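Local coordinates for CrtC domain-containing protein (PDB 7A0Q) that acts as a kievitone hydratase, an enzyme of the lyase class that probably adds water to the plant phytoalexin kievitone and so helps the fungus to detoxify it, at residues 78-83 with 312-317; 231-236 with 289-294. One frame throughout, in Å; residues are numbered along the deposited sequence.

Interaction 1 of 2, residues 78-83 with 312-317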
loop_
_atom_site.group_PDB
_atom_site.type_symbol
_atom_site.label_atom_id
_atom_site.label_comp_id
_atom_site.label_asym_id
_atom_site.label_seq_id
_atom_site.Cartn_x
_atom_site.Cartn_y
_atom_site.Cartn_z
ATOM N N HIS A 78 -2.067 -8.398 2.396
ATOM C CA HIS A 78 -1.253 -8.505 1.190
ATOM C C HIS A 78 -1.125 -9.960 0.763
ATOM O O HIS A 78 -0.708 -10.797 1.569
ATOM C CB HIS A 78 0.132 -7.915 1.446
ATOM C CG HIS A 78 1.070 -8.054 0.289
ATOM N ND1 HIS A 78 2.392 -8.402 0.448
ATOM C CD2 HIS A 78 0.875 -7.899 -1.043
ATOM C CE1 HIS A 78 2.978 -8.444 -0.737
ATOM N NE2 HIS A 78 2.076 -8.152 -1.660
ATOM N N TYR A 79 -1.457 -10.251 -0.497
ATOM C CA TYR A 79 -1.216 -11.560 -1.100
ATOM C C TYR A 79 -0.226 -11.411 -2.243
ATOM O O TYR A 79 -0.390 -10.538 -3.096
ATOM C CB TYR A 79 -2.509 -12.189 -1.631
ATOM C CG TYR A 79 -2.332 -13.581 -2.213
ATOM C CD1 TYR A 79 -1.905 -13.767 -3.526
ATOM C CD2 TYR A 79 -2.611 -14.708 -1.446
ATOM C CE1 TYR A 79 -1.756 -15.049 -4.063
ATOM C CE2 TYR A 79 -2.463 -15.988 -1.975
ATOM C CZ TYR A 79 -2.030 -16.148 -3.274
ATOM O OH TYR A 79 -1.898 -17.421 -3.788
ATOM N N LEU A 80 0.783 -12.279 -2.274
ATOM C CA LEU A 80 1.777 -12.268 -3.340
ATOM C C LEU A 80 1.821 -13.634 -4.009
ATOM O O LEU A 80 1.979 -14.658 -3.332
ATOM C CB LEU A 80 3.165 -11.903 -2.798
ATOM C CG LEU A 80 4.251 -11.849 -3.880
ATOM C CD1 LEU A 80 4.026 -10.674 -4.818
ATOM C CD2 LEU A 80 5.642 -11.773 -3.273
ATOM N N ASP A 81 1.683 -13.651 -5.332
ATOM C CA ASP A 81 1.961 -14.848 -6.111
ATOM C C ASP A 81 3.387 -14.782 -6.638
ATOM O O ASP A 81 3.806 -13.754 -7.175
ATOM C CB ASP A 81 0.990 -15.018 -7.275
ATOM C CG ASP A 81 1.314 -16.253 -8.092
ATOM O OD1 ASP A 81 1.123 -17.366 -7.559
ATOM O OD2 ASP A 81 1.801 -16.113 -9.236
ATOM N N ASN A 82 4.123 -15.880 -6.490
ATOM C CA ASN A 82 5.524 -15.965 -6.886
ATOM C C ASN A 82 5.771 -17.373 -7.407
ATOM O O ASN A 82 5.077 -18.308 -6.993
ATOM C CB ASN A 82 6.438 -15.637 -5.690
ATOM C CG ASN A 82 7.906 -15.855 -5.980
ATOM O OD1 ASN A 82 8.422 -16.964 -5.835
ATOM N ND2 ASN A 82 8.591 -14.794 -6.378
ATOM N N PRO A 83 6.716 -17.557 -8.336
ATOM C CA PRO A 83 6.933 -18.909 -8.883
ATOM C C PRO A 83 7.354 -19.939 -7.846
ATOM O O PRO A 83 7.062 -21.131 -8.017
ATOM C CB PRO A 83 8.029 -18.682 -9.933
ATOM C CG PRO A 83 7.850 -17.267 -10.348
ATOM C CD PRO A 83 7.444 -16.532 -9.105
ATOM N N ASP A 312 12.222 -15.305 4.633
ATOM C CA ASP A 312 13.279 -14.849 3.733
ATOM C C ASP A 312 13.060 -13.362 3.460
ATOM O O ASP A 312 12.176 -12.731 4.044
ATOM C CB ASP A 312 13.315 -15.689 2.448
ATOM C CG ASP A 312 12.075 -15.515 1.591
ATOM O OD1 ASP A 312 11.217 -14.670 1.920
ATOM O OD2 ASP A 312 11.962 -16.212 0.565
ATOM N N ALA A 313 13.860 -12.803 2.550
ATOM C CA ALA A 313 13.798 -11.365 2.298
ATOM C C ALA A 313 12.464 -10.963 1.675
ATOM O O ALA A 313 11.800 -10.037 2.152
ATOM C CB ALA A 313 14.964 -10.939 1.401
ATOM N N LEU A 314 12.043 -11.657 0.618
ATOM C CA LEU A 314 10.832 -11.240 -0.084
ATOM C C LEU A 314 9.584 -11.368 0.781
ATOM O O LEU A 314 8.609 -10.651 0.542
ATOM C CB LEU A 314 10.663 -12.044 -1.373
ATOM C CG LEU A 314 9.624 -11.508 -2.366
ATOM C CD1 LEU A 314 10.042 -10.129 -2.860
ATOM C CD2 LEU A 314 9.439 -12.469 -3.519
ATOM N N GLN A 315 9.597 -12.245 1.784
ATOM C CA GLN A 315 8.443 -12.369 2.669
ATOM C C GLN A 315 8.419 -11.318 3.768
ATOM O O GLN A 315 7.429 -11.244 4.510
ATOM C CB GLN A 315 8.417 -13.761 3.312
ATOM C CG GLN A 315 8.180 -14.902 2.346
ATOM C CD GLN A 315 8.388 -16.255 3.007
ATOM O OE1 GLN A 315 8.447 -16.350 4.237
ATOM N NE2 GLN A 315 8.500 -17.303 2.199
ATOM N N THR A 316 9.471 -10.511 3.899
ATOM C CA THR A 316 9.636 -9.577 5.005
ATOM C C THR A 316 9.453 -8.151 4.507
ATOM O O THR A 316 9.884 -7.818 3.402
ATOM C CB THR A 316 11.033 -9.745 5.631
ATOM O OG1 THR A 316 11.159 -11.074 6.144
ATOM C CG2 THR A 316 11.269 -8.758 6.757
ATOM N N ALA A 317 8.811 -7.302 5.313
ATOM C CA ALA A 317 8.713 -5.904 4.914
ATOM C C ALA A 317 8.468 -5.020 6.125
ATOM O O ALA A 317 7.743 -5.408 7.044
ATOM C CB ALA A 317 7.589 -5.688 3.893
#
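The hydroxyl oxygen OG1 of Thr316 is gripped twice within the turn that holds Leu314 against Leu80 and Asn82: it donates to the backbone O of Asp312 at 2.9 Å, the donor tilted 26° from the carbonyl plane, and it also bonds to the backbone N of Gly310. A second clasp lies alongside. Asp312 OD1 accepts the backbone N of Gln315 at 2.9 Å, nearly end-on to its C-O bond, which makes an Asx motif, while Asp312 OD2 bonds to the hydroxyl of Tyr85. Within this frame the backbone N of Thr316 reaches the O of Ala313, closing a type I beta turn.

The turn thus points Leu314 at the strand. With its CG anti to the backbone N (chi1 -167°), Leu314 extends its CD2 methyl to 3.9 Å from CD2 of Leu80, the two side chains crossing at about a right angle. The same Leu314 methyl lies 3.8 Å from ND2 of Asn82, a van der Waals contact of the methyl with the amide nitrogen. OD1 of Asn82, on the other branch of the amide, accepts the backbone N of Val84. Tyr85 touches Leu314 and Tyr87 touches Leu80, and the meeting is small, burying 98 Å² in all.

Polar bonds therefore shape the loop, and on its side Leu314 alone makes the contact. The example is one of packing between two calycin-type units: Leu80 of strand 72-81 and Asn82 in the loop that follows, both in the first lipocalin-like part, meet the loop joining two neighbouring strands of the second, an eight-stranded antiparallel barrel.

Interaction 2 of 2, residues 231-236 with 289-294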
loop_
_atom_site.group_PDB
_atom_site.type_symbol
_atom_site.label_atom_id
_atom_site.label_comp_id
_atom_site.label_asym_id
_atom_site.label_seq_id
_atom_site.Cartn_x
_atom_site.Cartn_y
_atom_site.Cartn_z
ATOM N N TYR A 231 -4.821 15.519 -3.262
ATOM C CA TYR A 231 -3.558 14.919 -3.677
ATOM C C TYR A 231 -3.368 13.535 -3.066
ATOM O O TYR A 231 -3.446 13.360 -1.846
ATOM C CB TYR A 231 -2.394 15.819 -3.257
ATOM C CG TYR A 231 -2.282 17.110 -4.032
ATOM C CD1 TYR A 231 -2.206 17.107 -5.422
ATOM C CD2 TYR A 231 -2.246 18.336 -3.374
ATOM C CE1 TYR A 231 -2.092 18.292 -6.142
ATOM C CE2 TYR A 231 -2.135 19.526 -4.089
ATOM C CZ TYR A 231 -2.053 19.493 -5.468
ATOM O OH TYR A 231 -1.937 20.676 -6.184
ATOM N N LYS A 232 -3.079 12.552 -3.916
ATOM C CA LYS A 232 -2.720 11.211 -3.472
ATOM C C LYS A 232 -1.390 10.869 -4.118
ATOM O O LYS A 232 -1.250 10.967 -5.343
ATOM C CB LYS A 232 -3.794 10.180 -3.853
ATOM C CG LYS A 232 -5.206 10.514 -3.353
ATOM C CD LYS A 232 -5.239 10.587 -1.821
ATOM C CE LYS A 232 -6.623 10.932 -1.307
ATOM N NZ LYS A 232 -6.626 11.161 0.179
ATOM N N ILE A 233 -0.412 10.487 -3.304
ATOM C CA ILE A 233 0.967 10.351 -3.760
ATOM C C ILE A 233 1.405 8.900 -3.632
ATOM O O ILE A 233 1.284 8.300 -2.559
ATOM C CB ILE A 233 1.913 11.256 -2.961
ATOM C CG1 ILE A 233 1.428 12.698 -3.041
ATOM C CG2 ILE A 233 3.355 11.105 -3.480
ATOM C CD1 ILE A 233 2.227 13.643 -2.185
ATOM N N SER A 234 1.970 8.364 -4.714
ATOM C CA SER A 234 2.543 7.020 -4.741
ATOM C C SER A 234 3.974 7.165 -5.246
ATOM O O SER A 234 4.185 7.478 -6.418
ATOM C CB SER A 234 1.713 6.106 -5.646
ATOM O OG SER A 234 2.294 4.830 -5.822
ATOM N N ALA A 235 4.957 6.993 -4.358
ATOM C CA ALA A 235 6.337 7.371 -4.655
ATOM C C ALA A 235 7.264 6.178 -4.496
ATOM O O ALA A 235 7.222 5.486 -3.475
ATOM C CB ALA A 235 6.801 8.510 -3.733
ATOM N N TRP A 236 8.147 5.985 -5.477
ATOM C CA TRP A 236 9.072 4.855 -5.494
ATOM C C TRP A 236 10.517 5.338 -5.500
ATOM O O TRP A 236 10.877 6.240 -6.265
ATOM C CB TRP A 236 8.870 3.987 -6.739
ATOM C CG TRP A 236 7.625 3.137 -6.750
ATOM C CD1 TRP A 236 6.414 3.472 -7.272
ATOM C CD2 TRP A 236 7.511 1.795 -6.275
ATOM N NE1 TRP A 236 5.525 2.417 -7.122
ATOM C CE2 TRP A 236 6.180 1.376 -6.512
ATOM C CE3 TRP A 236 8.400 0.909 -5.648
ATOM C CZ2 TRP A 236 5.728 0.104 -6.164
ATOM C CZ3 TRP A 236 7.951 -0.353 -5.311
ATOM C CH2 TRP A 236 6.624 -0.745 -5.565
ATOM N N LEU A 289 11.578 13.963 1.801
ATOM C CA LEU A 289 11.337 13.899 0.365
ATOM C C LEU A 289 11.236 15.314 -0.171
ATOM O O LEU A 289 10.523 16.145 0.396
ATOM C CB LEU A 289 10.047 13.148 0.031
ATOM C CG LEU A 289 9.944 11.683 0.449
ATOM C CD1 LEU A 289 8.498 11.197 0.322
ATOM C CD2 LEU A 289 10.868 10.807 -0.376
ATOM N N LYS A 290 11.932 15.577 -1.266
ATOM C CA LYS A 290 11.810 16.831 -2.000
ATOM C C LYS A 290 11.259 16.447 -3.367
ATOM O O LYS A 290 11.986 15.866 -4.173
ATOM C CB LYS A 290 13.172 17.510 -2.109
ATOM C CG LYS A 290 13.231 18.743 -2.968
ATOM C CD LYS A 290 14.410 19.617 -2.557
ATOM C CE LYS A 290 14.240 21.032 -3.066
ATOM N NZ LYS A 290 12.836 21.489 -2.882
ATOM N N ILE A 291 9.981 16.722 -3.624
ATOM C CA ILE A 291 9.353 16.352 -4.893
ATOM C C ILE A 291 9.424 17.551 -5.838
ATOM O O ILE A 291 8.850 18.611 -5.554
ATOM C CB ILE A 291 7.906 15.870 -4.690
ATOM C CG1 ILE A 291 7.889 14.704 -3.692
ATOM C CG2 ILE A 291 7.310 15.437 -6.040
ATOM C CD1 ILE A 291 6.477 14.182 -3.334
ATOM N N SER A 292 10.115 17.368 -6.968
ATOM C CA SER A 292 10.507 18.479 -7.832
ATOM C C SER A 292 9.296 19.263 -8.306
ATOM O O SER A 292 8.381 18.705 -8.923
ATOM C CB SER A 292 11.290 17.959 -9.038
ATOM O OG SER A 292 11.819 19.029 -9.820
ATOM N N GLY A 293 9.303 20.566 -8.024
ATOM C CA GLY A 293 8.248 21.452 -8.463
ATOM C C GLY A 293 6.974 21.374 -7.655
ATOM O O GLY A 293 6.014 22.089 -7.974
ATOM N N PHE A 294 6.932 20.541 -6.614
ATOM C CA PHE A 294 5.693 20.264 -5.894
ATOM C C PHE A 294 5.787 20.615 -4.416
ATOM O O PHE A 294 4.970 21.404 -3.930
ATOM C CB PHE A 294 5.311 18.786 -6.078
ATOM C CG PHE A 294 3.973 18.429 -5.491
ATOM C CD1 PHE A 294 2.799 18.743 -6.163
ATOM C CD2 PHE A 294 3.882 17.786 -4.265
ATOM C CE1 PHE A 294 1.566 18.423 -5.625
ATOM C CE2 PHE A 294 2.649 17.460 -3.724
ATOM C CZ PHE A 294 1.486 17.780 -4.405
#
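Tyr231 and Phe294 meet near the ends of two strands of an eight-stranded lipocalin-type barrel, and the fit between them is one of edge into face. Strands 232-240 and 282-291 are not neighbours in this barrel. Strands 245-253 and 259-275 run between them, so side chains alone bridge the gap, burying 211 Å² in total.

Two side chains from each side interlock. Ile233 projects its CD1 methyl toward the Phe294 ring, reaching CE2 at 4.1 Å by an oblique approach, while its other branch, CG2, lies 4.4 Å from CD1 of Ile291. Ile233 is thereby lodged between Phe294 and Ile291. Deeper along the strands, Ala235 and Leu289 both rest on Leu264 of the intervening strand, and Leu262 backs Ile291 and Phe294. Ile252 touches the side chains of both Tyr231 and Phe294.

Phe294 owes its place to a tight turn. Its backbone N bonds to the O of Ile291 at 2.9 Å, with Gly293 at positive phi in the bend, and the turn from Ile291 to Phe294 brings the Phe294 side chain round to face Tyr231. There CG stands anti to the backbone N (chi1 -174°), aiming the ring at Tyr231. His329 joins it in a further edge-to-face pair. The Tyr231 and Phe294 planes stand at 87° with centroids 4.9 Å apart, a T-shaped stack in which CZ of Phe294 sits 3.7 Å above the middle of the Tyr231 ring.

In the fold
The two contacts lie on opposite sides of the chain's centre, their own centres about 26 Å apart, and both draw on the same eight-stranded barrel. Interaction 2 is buried and lies within it, linking strands that are not adjacent in the sheet through aromatic and branched aliphatic groups. Interaction 1 is a surface contact in which a loop of that barrel touches a strand of the first lipocalin-like part and the loop after it. No hydrogen bond crosses either one. They differ in how the partners are prepared: polar bonds within the loop organise interaction 1, whereas the fit of aromatic and aliphatic side chains carries interaction 2, with roughly twice the buried area.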